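Local coordinates for lovastatin nonaketide synthase, polyketide synthase component (Aspergillus terreus, PDB 7CPX), which builds the polyketide chain of lovastatin from malonyl-CoA units, working iteratively as a homodimer that partners with LovC to yield dihydromonacolin L on its carrier domain, at residues M115-L120 against K514-P519; L475-K480 against W509-K514; P519-I524 against Y893-F898; A523-S528 against F887-A892. The protein carries 2 engineered substitutions. All coordinates share one frame; numbering follows the deposited sequence.

Interaction 1: M115-L120 against K514-P519; sequences MRIQDL and KRSVLP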
# COMPACT_ATOMS: atom_id res chain seq x y z
N MET A 115 -30.10 42.24 17.91
CA MET A 115 -29.00 42.59 18.79
C MET A 115 -27.76 42.93 17.99
O MET A 115 -27.44 42.26 17.00
CB MET A 115 -28.68 41.43 19.74
CG MET A 115 -29.77 41.16 20.74
SD MET A 115 -29.42 39.69 21.72
CE MET A 115 -30.68 39.83 22.97
N ARG A 116 -27.07 43.99 18.41
CA ARG A 116 -25.79 44.34 17.82
C ARG A 116 -24.68 43.55 18.49
O ARG A 116 -24.66 43.40 19.72
CB ARG A 116 -25.53 45.84 17.95
CG ARG A 116 -26.69 46.72 17.52
CD ARG A 116 -26.24 48.17 17.38
NE ARG A 116 -25.66 48.68 18.61
CZ ARG A 116 -26.34 49.32 19.56
NH1 ARG A 116 -27.64 49.56 19.44
NH2 ARG A 116 -25.70 49.74 20.65
N ILE A 117 -23.74 43.05 17.68
CA ILE A 117 -22.61 42.32 18.24
C ILE A 117 -21.84 43.21 19.21
O ILE A 117 -21.27 42.72 20.19
CB ILE A 117 -21.70 41.80 17.11
CG1 ILE A 117 -20.62 40.89 17.68
CG2 ILE A 117 -21.07 42.95 16.35
CD1 ILE A 117 -19.79 40.19 16.62
N GLN A 118 -21.80 44.52 18.94
CA GLN A 118 -21.14 45.44 19.86
C GLN A 118 -21.84 45.45 21.21
O GLN A 118 -21.18 45.49 22.26
CB GLN A 118 -21.11 46.84 19.26
CG GLN A 118 -20.17 47.00 18.07
CD GLN A 118 -20.70 46.32 16.82
OE1 GLN A 118 -21.89 46.01 16.72
NE2 GLN A 118 -19.82 46.09 15.86
N ASP A 119 -23.18 45.44 21.21
CA ASP A 119 -23.91 45.46 22.47
C ASP A 119 -23.60 44.22 23.30
O ASP A 119 -23.37 44.32 24.52
CB ASP A 119 -25.41 45.55 22.19
CG ASP A 119 -26.23 45.68 23.46
OD1 ASP A 119 -25.64 45.82 24.55
OD2 ASP A 119 -27.48 45.66 23.37
N LEU A 120 -23.59 43.05 22.68
CA LEU A 120 -23.26 41.82 23.38
C LEU A 120 -21.76 41.65 23.58
O LEU A 120 -21.35 40.87 24.45
CB LEU A 120 -23.81 40.61 22.62
CG LEU A 120 -25.31 40.64 22.31
CD1 LEU A 120 -25.67 39.50 21.39
CD2 LEU A 120 -26.12 40.57 23.59
N LYS A 514 -31.16 47.59 16.16
CA LYS A 514 -31.31 46.16 16.37
C LYS A 514 -30.51 45.33 15.37
O LYS A 514 -30.82 44.15 15.16
CB LYS A 514 -32.79 45.77 16.31
CG LYS A 514 -33.70 46.61 17.20
CD LYS A 514 -33.41 46.40 18.69
CE LYS A 514 -34.04 45.13 19.20
NZ LYS A 514 -33.54 44.77 20.56
N ARG A 515 -29.50 45.92 14.74
CA ARG A 515 -28.65 45.20 13.81
C ARG A 515 -27.20 45.61 14.03
O ARG A 515 -26.92 46.79 14.28
CB ARG A 515 -29.07 45.45 12.36
CG ARG A 515 -30.39 44.80 11.98
CD ARG A 515 -30.21 43.38 11.51
NE ARG A 515 -29.53 43.32 10.22
CZ ARG A 515 -29.74 42.40 9.29
NH1 ARG A 515 -30.64 41.44 9.46
NH2 ARG A 515 -29.04 42.44 8.16
N SER A 516 -26.30 44.64 13.93
CA SER A 516 -24.91 44.87 14.27
C SER A 516 -24.25 45.85 13.31
O SER A 516 -24.57 45.89 12.12
CB SER A 516 -24.14 43.55 14.27
OG SER A 516 -24.69 42.65 15.22
N VAL A 517 -23.33 46.64 13.84
CA VAL A 517 -22.49 47.53 13.03
C VAL A 517 -21.18 46.81 12.74
O VAL A 517 -20.62 46.14 13.60
CB VAL A 517 -22.24 48.86 13.76
CG1 VAL A 517 -21.32 49.75 12.94
CG2 VAL A 517 -23.56 49.57 14.03
N LEU A 518 -20.70 46.96 11.51
CA LEU A 518 -19.53 46.25 11.02
C LEU A 518 -18.62 47.22 10.28
O LEU A 518 -19.05 48.29 9.84
CB LEU A 518 -19.95 45.10 10.10
CG LEU A 518 -20.83 44.06 10.81
CD1 LEU A 518 -21.38 43.04 9.84
CD2 LEU A 518 -20.06 43.37 11.91
N PRO A 519 -17.33 46.87 10.14
CA PRO A 519 -16.35 47.83 9.60
C PRO A 519 -16.80 48.55 8.34
O PRO A 519 -16.87 49.78 8.32
CB PRO A 519 -15.12 46.95 9.33
CG PRO A 519 -15.24 45.84 10.31
CD PRO A 519 -16.71 45.57 10.45

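Interaction 2: L475-K480 against W509-K514; sequences LVLSAK and WSLLRK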
# COMPACT_ATOMS: atom_id res chain seq x y z
N LEU A 475 -31.50 54.03 6.02
CA LEU A 475 -31.42 52.58 5.95
C LEU A 475 -29.94 52.20 5.98
O LEU A 475 -29.22 52.38 5.00
CB LEU A 475 -32.11 52.07 4.69
CG LEU A 475 -32.19 50.56 4.49
CD1 LEU A 475 -33.37 50.20 3.61
CD2 LEU A 475 -30.90 50.02 3.88
N VAL A 476 -29.48 51.69 7.11
CA VAL A 476 -28.06 51.46 7.36
C VAL A 476 -27.74 49.99 7.16
O VAL A 476 -28.48 49.11 7.62
CB VAL A 476 -27.66 51.92 8.77
CG1 VAL A 476 -27.98 53.39 8.95
CG2 VAL A 476 -28.37 51.08 9.83
N LEU A 477 -26.64 49.72 6.46
CA LEU A 477 -26.15 48.37 6.25
C LEU A 477 -24.66 48.34 6.54
O LEU A 477 -23.95 49.34 6.36
CB LEU A 477 -26.41 47.90 4.81
CG LEU A 477 -27.88 47.93 4.38
CD1 LEU A 477 -28.00 47.71 2.89
CD2 LEU A 477 -28.68 46.89 5.14
N SER A 478 -24.18 47.20 7.02
CA SER A 478 -22.78 47.06 7.36
C SER A 478 -22.36 45.60 7.22
O SER A 478 -23.14 44.68 7.47
CB SER A 478 -22.49 47.55 8.79
OG SER A 478 -23.31 46.88 9.73
N ALA A 479 -21.11 45.42 6.82
CA ALA A 479 -20.53 44.09 6.63
C ALA A 479 -19.04 44.17 6.89
O ALA A 479 -18.44 45.24 6.89
CB ALA A 479 -20.81 43.56 5.22
N LYS A 480 -18.44 43.00 7.14
CA LYS A 480 -17.01 42.92 7.36
C LYS A 480 -16.21 43.11 6.07
O LYS A 480 -14.99 43.30 6.14
CB LYS A 480 -16.65 41.58 8.00
CG LYS A 480 -17.08 41.46 9.45
CD LYS A 480 -16.02 42.01 10.39
CE LYS A 480 -16.46 41.89 11.84
NZ LYS A 480 -15.41 41.28 12.69
N TRP A 509 -35.23 51.46 11.79
CA TRP A 509 -34.92 51.42 13.21
C TRP A 509 -34.29 50.08 13.60
O TRP A 509 -33.38 50.03 14.43
CB TRP A 509 -36.17 51.67 14.04
CG TRP A 509 -35.96 51.51 15.51
CD1 TRP A 509 -35.46 52.43 16.37
CD2 TRP A 509 -36.23 50.33 16.28
NE1 TRP A 509 -35.41 51.91 17.64
CE2 TRP A 509 -35.88 50.62 17.61
CE3 TRP A 509 -36.74 49.07 15.98
CZ2 TRP A 509 -36.01 49.70 18.64
CZ3 TRP A 509 -36.88 48.15 17.01
CH2 TRP A 509 -36.52 48.47 18.32
N SER A 510 -34.78 48.99 13.02
CA SER A 510 -34.17 47.69 13.27
C SER A 510 -32.75 47.64 12.71
O SER A 510 -31.84 47.11 13.36
CB SER A 510 -35.02 46.58 12.65
OG SER A 510 -35.22 46.80 11.27
N LEU A 511 -32.54 48.21 11.52
CA LEU A 511 -31.20 48.20 10.93
C LEU A 511 -30.23 49.05 11.73
O LEU A 511 -29.02 48.79 11.71
CB LEU A 511 -31.26 48.68 9.49
CG LEU A 511 -31.76 47.63 8.48
CD1 LEU A 511 -32.01 48.28 7.14
CD2 LEU A 511 -30.76 46.50 8.33
N LEU A 512 -30.72 50.07 12.43
CA LEU A 512 -29.85 50.95 13.21
C LEU A 512 -29.62 50.41 14.62
O LEU A 512 -28.48 50.15 15.02
CB LEU A 512 -30.46 52.35 13.28
CG LEU A 512 -30.08 53.30 12.15
CD1 LEU A 512 -31.02 54.49 12.12
CD2 LEU A 512 -28.64 53.77 12.31
N ARG A 513 -30.70 50.23 15.39
CA ARG A 513 -30.61 49.89 16.80
C ARG A 513 -30.57 48.39 17.05
O ARG A 513 -29.99 47.95 18.05
CB ARG A 513 -31.80 50.50 17.54
CG ARG A 513 -31.48 51.10 18.91
CD ARG A 513 -32.00 50.23 20.05
NE ARG A 513 -31.14 49.09 20.32
CZ ARG A 513 -30.15 49.09 21.20
NH1 ARG A 513 -29.87 50.16 21.93
NH2 ARG A 513 -29.42 47.99 21.36
N LYS A 514 -31.16 47.59 16.16
CA LYS A 514 -31.31 46.16 16.37
C LYS A 514 -30.51 45.33 15.37
O LYS A 514 -30.82 44.15 15.16
CB LYS A 514 -32.79 45.77 16.31
CG LYS A 514 -33.70 46.61 17.20
CD LYS A 514 -33.41 46.40 18.69
CE LYS A 514 -34.04 45.13 19.20
NZ LYS A 514 -33.54 44.77 20.56

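Interaction 3: P519-I524 against Y893-F898; sequences PFRRAI and YLWERF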
# COMPACT_ATOMS: atom_id res chain seq x y z
N PRO A 519 -17.33 46.87 10.14
CA PRO A 519 -16.35 47.83 9.60
C PRO A 519 -16.80 48.55 8.34
O PRO A 519 -16.87 49.78 8.32
CB PRO A 519 -15.12 46.95 9.33
CG PRO A 519 -15.24 45.84 10.31
CD PRO A 519 -16.71 45.57 10.45
N PHE A 520 -17.12 47.81 7.29
CA PHE A 520 -17.58 48.42 6.05
C PHE A 520 -19.03 48.84 6.22
O PHE A 520 -19.89 48.01 6.52
CB PHE A 520 -17.42 47.45 4.88
CG PHE A 520 -15.99 47.16 4.53
CD1 PHE A 520 -15.29 46.18 5.21
CD2 PHE A 520 -15.35 47.88 3.54
CE1 PHE A 520 -13.97 45.92 4.90
CE2 PHE A 520 -14.03 47.61 3.22
CZ PHE A 520 -13.34 46.63 3.90
N ARG A 521 -19.30 50.13 6.02
CA ARG A 521 -20.61 50.71 6.30
C ARG A 521 -21.15 51.41 5.06
O ARG A 521 -20.39 51.96 4.26
CB ARG A 521 -20.53 51.72 7.45
CG ARG A 521 -20.07 51.15 8.78
CD ARG A 521 -19.82 52.26 9.78
NE ARG A 521 -19.48 51.76 11.10
CZ ARG A 521 -18.27 51.39 11.48
NH1 ARG A 521 -17.24 51.42 10.65
NH2 ARG A 521 -18.08 50.96 12.73
N ARG A 522 -22.47 51.38 4.92
CA ARG A 522 -23.15 52.22 3.95
C ARG A 522 -24.51 52.60 4.51
O ARG A 522 -25.07 51.90 5.35
CB ARG A 522 -23.32 51.51 2.59
CG ARG A 522 -24.06 52.33 1.53
CD ARG A 522 -23.37 53.66 1.24
NE ARG A 522 -24.22 54.57 0.48
CZ ARG A 522 -24.15 54.78 -0.83
NH1 ARG A 522 -23.26 54.15 -1.58
NH2 ARG A 522 -24.98 55.64 -1.40
N ALA A 523 -25.01 53.74 4.06
CA ALA A 523 -26.30 54.25 4.50
C ALA A 523 -27.06 54.77 3.29
O ALA A 523 -26.48 55.41 2.41
CB ALA A 523 -26.12 55.36 5.54
N ILE A 524 -28.36 54.49 3.26
CA ILE A 524 -29.23 54.83 2.15
C ILE A 524 -30.27 55.83 2.64
O ILE A 524 -30.80 55.69 3.75
CB ILE A 524 -29.91 53.57 1.58
CG1 ILE A 524 -28.88 52.46 1.34
CG2 ILE A 524 -30.65 53.90 0.30
CD1 ILE A 524 -27.75 52.85 0.41
N TYR A 893 -24.52 59.97 7.32
CA TYR A 893 -23.11 60.29 7.45
C TYR A 893 -22.63 60.05 8.87
O TYR A 893 -21.57 59.46 9.09
CB TYR A 893 -22.88 61.75 7.04
CG TYR A 893 -21.45 62.10 6.73
CD1 TYR A 893 -20.49 62.11 7.73
CD2 TYR A 893 -21.05 62.42 5.44
CE1 TYR A 893 -19.18 62.44 7.45
CE2 TYR A 893 -19.74 62.75 5.15
CZ TYR A 893 -18.81 62.75 6.16
OH TYR A 893 -17.50 63.08 5.89
N LEU A 894 -23.42 60.49 9.86
CA LEU A 894 -23.06 60.26 11.25
C LEU A 894 -22.87 58.77 11.53
O LEU A 894 -21.90 58.37 12.19
CB LEU A 894 -24.13 60.84 12.17
CG LEU A 894 -24.07 62.34 12.43
CD1 LEU A 894 -25.41 62.84 12.93
CD2 LEU A 894 -22.98 62.66 13.43
N TRP A 895 -23.79 57.94 11.05
CA TRP A 895 -23.70 56.51 11.29
C TRP A 895 -22.49 55.91 10.57
O TRP A 895 -21.68 55.21 11.19
CB TRP A 895 -24.98 55.82 10.84
CG TRP A 895 -25.00 54.36 11.15
CD1 TRP A 895 -25.34 53.77 12.33
CD2 TRP A 895 -24.67 53.29 10.25
NE1 TRP A 895 -25.24 52.41 12.23
CE2 TRP A 895 -24.83 52.08 10.97
CE3 TRP A 895 -24.25 53.23 8.92
CZ2 TRP A 895 -24.58 50.84 10.39
CZ3 TRP A 895 -24.01 52.00 8.35
CH2 TRP A 895 -24.18 50.82 9.09
N GLU A 896 -22.34 56.20 9.28
CA GLU A 896 -21.21 55.66 8.53
C GLU A 896 -19.89 56.07 9.16
O GLU A 896 -18.88 55.37 8.99
CB GLU A 896 -21.27 56.13 7.08
CG GLU A 896 -22.43 55.56 6.28
CD GLU A 896 -22.45 56.05 4.85
OE1 GLU A 896 -21.59 56.89 4.50
OE2 GLU A 896 -23.32 55.60 4.08
N ARG A 897 -19.87 57.18 9.90
CA ARG A 897 -18.63 57.62 10.53
C ARG A 897 -18.41 57.00 11.90
O ARG A 897 -17.27 56.62 12.22
CB ARG A 897 -18.61 59.14 10.64
CG ARG A 897 -17.73 59.82 9.60
CD ARG A 897 -18.10 59.41 8.18
NE ARG A 897 -17.10 59.86 7.21
CZ ARG A 897 -17.20 59.68 5.90
NH1 ARG A 897 -18.24 59.07 5.36
NH2 ARG A 897 -16.21 60.10 5.11
N PHE A 898 -19.44 56.87 12.73
CA PHE A 898 -19.25 56.44 14.11
C PHE A 898 -20.29 55.41 14.54
O PHE A 898 -20.87 55.51 15.62
CB PHE A 898 -19.27 57.63 15.06
CG PHE A 898 -18.52 58.83 14.55
CD1 PHE A 898 -17.14 58.80 14.44
CD2 PHE A 898 -19.20 59.97 14.18
CE1 PHE A 898 -16.45 59.90 13.97
CE2 PHE A 898 -18.52 61.07 13.71
CZ PHE A 898 -17.14 61.04 13.61

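Interaction 4: A523-S528 against F887-A892; sequences AIVGHS and FSRALA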
# COMPACT_ATOMS: atom_id res chain seq x y z
N ALA A 523 -25.01 53.74 4.06
CA ALA A 523 -26.30 54.25 4.50
C ALA A 523 -27.06 54.77 3.29
O ALA A 523 -26.48 55.41 2.41
CB ALA A 523 -26.12 55.36 5.54
N ILE A 524 -28.36 54.49 3.26
CA ILE A 524 -29.23 54.83 2.15
C ILE A 524 -30.27 55.83 2.64
O ILE A 524 -30.80 55.69 3.75
CB ILE A 524 -29.91 53.57 1.58
CG1 ILE A 524 -28.88 52.46 1.34
CG2 ILE A 524 -30.65 53.90 0.30
CD1 ILE A 524 -27.75 52.85 0.41
N VAL A 525 -30.54 56.83 1.81
CA VAL A 525 -31.43 57.93 2.17
C VAL A 525 -32.69 57.82 1.32
O VAL A 525 -32.62 57.75 0.09
CB VAL A 525 -30.75 59.29 1.96
CG1 VAL A 525 -31.73 60.42 2.23
CG2 VAL A 525 -29.54 59.41 2.87
N GLY A 526 -33.85 57.80 1.98
CA GLY A 526 -35.12 57.73 1.29
C GLY A 526 -36.30 57.87 2.22
O GLY A 526 -36.35 57.21 3.27
N HIS A 527 -37.26 58.72 1.85
CA HIS A 527 -38.43 58.94 2.70
C HIS A 527 -39.40 57.76 2.64
O HIS A 527 -39.97 57.37 3.66
CB HIS A 527 -39.14 60.23 2.29
CG HIS A 527 -40.35 60.54 3.12
ND1 HIS A 527 -41.41 61.26 2.64
CD2 HIS A 527 -40.66 60.22 4.40
CE1 HIS A 527 -42.33 61.38 3.58
NE2 HIS A 527 -41.89 60.76 4.66
N SER A 528 -39.59 57.19 1.45
CA SER A 528 -40.57 56.14 1.23
C SER A 528 -39.89 54.92 0.62
O SER A 528 -38.67 54.90 0.39
CB SER A 528 -41.71 56.63 0.33
OG SER A 528 -41.22 57.01 -0.94
N PHE A 887 -32.02 65.46 6.13
CA PHE A 887 -31.76 65.08 7.51
C PHE A 887 -31.36 63.61 7.61
O PHE A 887 -30.47 63.25 8.40
CB PHE A 887 -32.98 65.36 8.38
CG PHE A 887 -32.80 65.02 9.82
CD1 PHE A 887 -32.13 65.88 10.67
CD2 PHE A 887 -33.28 63.83 10.33
CE1 PHE A 887 -31.95 65.56 12.00
CE2 PHE A 887 -33.11 63.50 11.66
CZ PHE A 887 -32.44 64.37 12.50
N SER A 888 -32.01 62.74 6.83
CA SER A 888 -31.65 61.33 6.84
C SER A 888 -30.23 61.13 6.31
O SER A 888 -29.53 60.23 6.78
CB SER A 888 -32.65 60.53 6.01
OG SER A 888 -32.28 59.17 5.95
N ARG A 889 -29.79 61.95 5.37
CA ARG A 889 -28.42 61.85 4.88
C ARG A 889 -27.43 62.34 5.92
O ARG A 889 -26.32 61.80 6.04
CB ARG A 889 -28.27 62.65 3.58
CG ARG A 889 -26.89 62.54 2.95
CD ARG A 889 -26.82 63.31 1.64
NE ARG A 889 -27.81 62.86 0.67
CZ ARG A 889 -29.01 63.42 0.50
NH1 ARG A 889 -29.40 64.46 1.21
NH2 ARG A 889 -29.83 62.91 -0.42
N ALA A 890 -27.81 63.36 6.70
CA ALA A 890 -26.96 63.77 7.81
C ALA A 890 -26.79 62.63 8.82
O ALA A 890 -25.68 62.32 9.25
CB ALA A 890 -27.55 65.01 8.49
N LEU A 891 -27.90 61.99 9.18
CA LEU A 891 -27.83 60.86 10.10
C LEU A 891 -27.05 59.71 9.47
O LEU A 891 -26.33 58.98 10.16
CB LEU A 891 -29.23 60.40 10.49
CG LEU A 891 -30.03 61.33 11.40
CD1 LEU A 891 -31.37 60.71 11.73
CD2 LEU A 891 -29.26 61.64 12.68
N ALA A 892 -27.18 59.53 8.16
CA ALA A 892 -26.45 58.48 7.46
C ALA A 892 -24.95 58.72 7.53
O ALA A 892 -24.18 57.79 7.75
CB ALA A 892 -26.91 58.43 6.00

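Interaction 1: M115-L120 against K514-P519
K514 meets M115 where the connection between helix 504-513 and strand 520-524 runs beside the start of the short helix 117-120, so that the linker is laid on the thiolase-like ketosynthase. The K514 carbonyl O lies 3.4 Å from M115 N, too poorly angled to bond. Its side chain points away, and its ammonium forms a salt bridge with D264. R515 likewise sends its side chain off, NH1 bonding to P926 O, and its carbonyl O packs against the aliphatic part of R116, whose CG comes within 3.2 Å. The guanidinium of R116 continues to R513 O through NH1, an arginine being long enough to pass one peptide.

S516 carries the centre. Its OG, anti to the carbonyl carbon (chi1 -61°), accepts I117 N at 2.7 Å and gives a weak bond to M115 O. R116 occupies the N-cap position but has no short hydroxyl or carboxylate, and the serine from across the contact supplies an acceptor for an N-H of the first helical turn. A small residue that both donates and accepts suits this place.

At V517 the partner is Q118, which points across and whose chain bends at chi2 (72°) to bring the carboxamide against the V517 peptide. A glutamine can answer both groups of a peptide: V517 N donates to OE1 at 3.3 Å from above the carboxamide plane, whereas the modelled approach of NE2 to V517 O is too short to trust. I117 CG2 lies 4.2 Å from V517 O. L518 packs on Y107 of helix 97-113, with CD2 4.6 Å from I117 CG2.

Interaction 2: L475-K480 against W509-K514
V476 and L511 form the middle of this contact, with L512 beside them. The valine spreads its two methyls over two consecutive leucines of the helix: CG1 meets L512 CD2 at 3.4 Å, the two side chains crossing at about a right angle, while CG2 turns to the L511 backbone and lies 3.8 Å from L511 CB. With CG1 anti to the carbonyl carbon (chi1 -58°), the branch at CB serves both neighbours at once; a beta-branched residue suits a place where two neighbours must be met close to the backbone.

L511 sets out toward the strand. Its CB lies 3.4 Å from V476 O, and the fork beyond straddles that carbonyl, CD2 3.5 Å from the same O. The methyls reach the residues before and after: CD1 to L475 CG at 3.5 Å, CD2 to L477 CD2 at 3.8 Å. L475 and L477 both set out away from the helix, but the end of L477 swings back toward it. All five residues are buried and apolar, and no hydrogen bond spans the two segments.

On the helix side, R513 N bonds to W509 O and K514 N to S510 O, holding the last turn that presents the leucines. On the strand side, 475-479 is paired antiparallel with 520-524, through L475 with I524, L477 with R522 and A479 with F520.

Helix and strand axes approach to 7.1 Å at 45°, an alpha/beta layer of the linker region. Helix 482-498 packs on L477 and A479, W895 of helix 883-898 touches V476, S478 and L512, and helix 905-911 closes over W509 and L512.

Interaction 3: P519-I524 against Y893-F898
W895 and E896, neighbours on one helix, reach strand residues R521, R522 and A523 by different torsions. The indole CG is anti to its backbone N (chi1 -176°), which starts the ring toward the strand. In E896, CG is anti to the carbonyl carbon instead, and the chain runs extended beyond it (chi2 180°) to put the carboxylate beside the strand backbone.

The far rim of the benzene ring does the touching. CZ3 lies 3.6 Å from R521 CB and 3.2 Å from R522 O, and R521 CD rides over one face of the indole; the guanidinium plane is steeply inclined to the ring, and it is CB and CD that make the contact. R521 CD also comes 3.3 Å from E896 O, a carbonyl that is hydrogen-bonded by S546 OG.

A523 N lies 2.5 Å from E896 OE2, but the N-H is so badly aligned that the bond is weak, and its length is doubtful. R522 runs alongside the glutamate, pointing the same way, in a long salt bridge with NE 3.9 Å from OE2; that NE donates to A523 O at 3.1 Å, and NH1 bonds to I544 O. The small A523 lets the carboxylate approach the backbone.

Strand 520-524 and the helix lie antiparallel (173°), in the alpha/beta packing of an acyltransferase-side helix on the central strand of the three-stranded linker sheet.

Interaction 4: A523-S528 against F887-A892
V525 and the A523 methyl make the apolar part of this contact, both pointing at the helix. A523 CB meets A892 CB at 3.2 Å, where small side chains let the backbones run close. V525 settles among S888 and R889 on one turn and A892 on the next. With CG1 anti to its backbone N (chi1 175°), the valine divides its methyls: CG1 rests 3.9 Å from S888 CB, while CG2 touches R889 CA at 3.4 Å and A892 CB at 4.2 Å. P474, from the loop leading into strand 475-479, packs on S888 and A892.

The contact with R889 is of another kind: the two side chains cross at about a right angle. Beyond an extended start, chi3 (-58°) turns NE aside; V525 CG1 lies over one face of the guanidinium, 4.1 Å above its plane and nearer its margin than its middle. A long aliphatic stem beside the valine with a charged end near the surface suits an exposed helix position; NH1 has a weak, long ion pair with E878.

Helix 883-898 of the acyltransferase side lies against the end of strand 520-524 and the loop after it, close to the C-terminal limit of the malonyl-CoA:ACP transacylase region. I524, between A523 and V525, points the other way, into helix 529-542, while H527 stays beside L884 and D885.

Polar bonding runs within each side, none crossing between the segments. A892 N bonds to S888 O at 2.8 Å and L891 N to F887 O, and S528, the N-cap of helix 529-542, bonds through OG to T531 OG1.

Overall arrangement
The four contacts form a chain of neighbours, with centres about 8 Å apart between interactions 1 and 2, 9 Å between 2 and 3, 11 Å between 3 and 4, and 20 Å from 1 to 4. Residues 509-528 run through all: the end of helix 504-513 serves interaction 2, the loop from K514 on serves interaction 1, and strand 520-524 enters 3 and 4. Strands 475-479 and 520-524 are adjacent in one antiparallel sheet, while helix 883-898 is the partner in 3 and 4. V517 also touches W895, joining 1 to 3. The linker thus meets the ketosynthase through loop 514-519 and the transacylase-side helix through strand 520-524, joining consecutive domains through segments hundreds of residues apart.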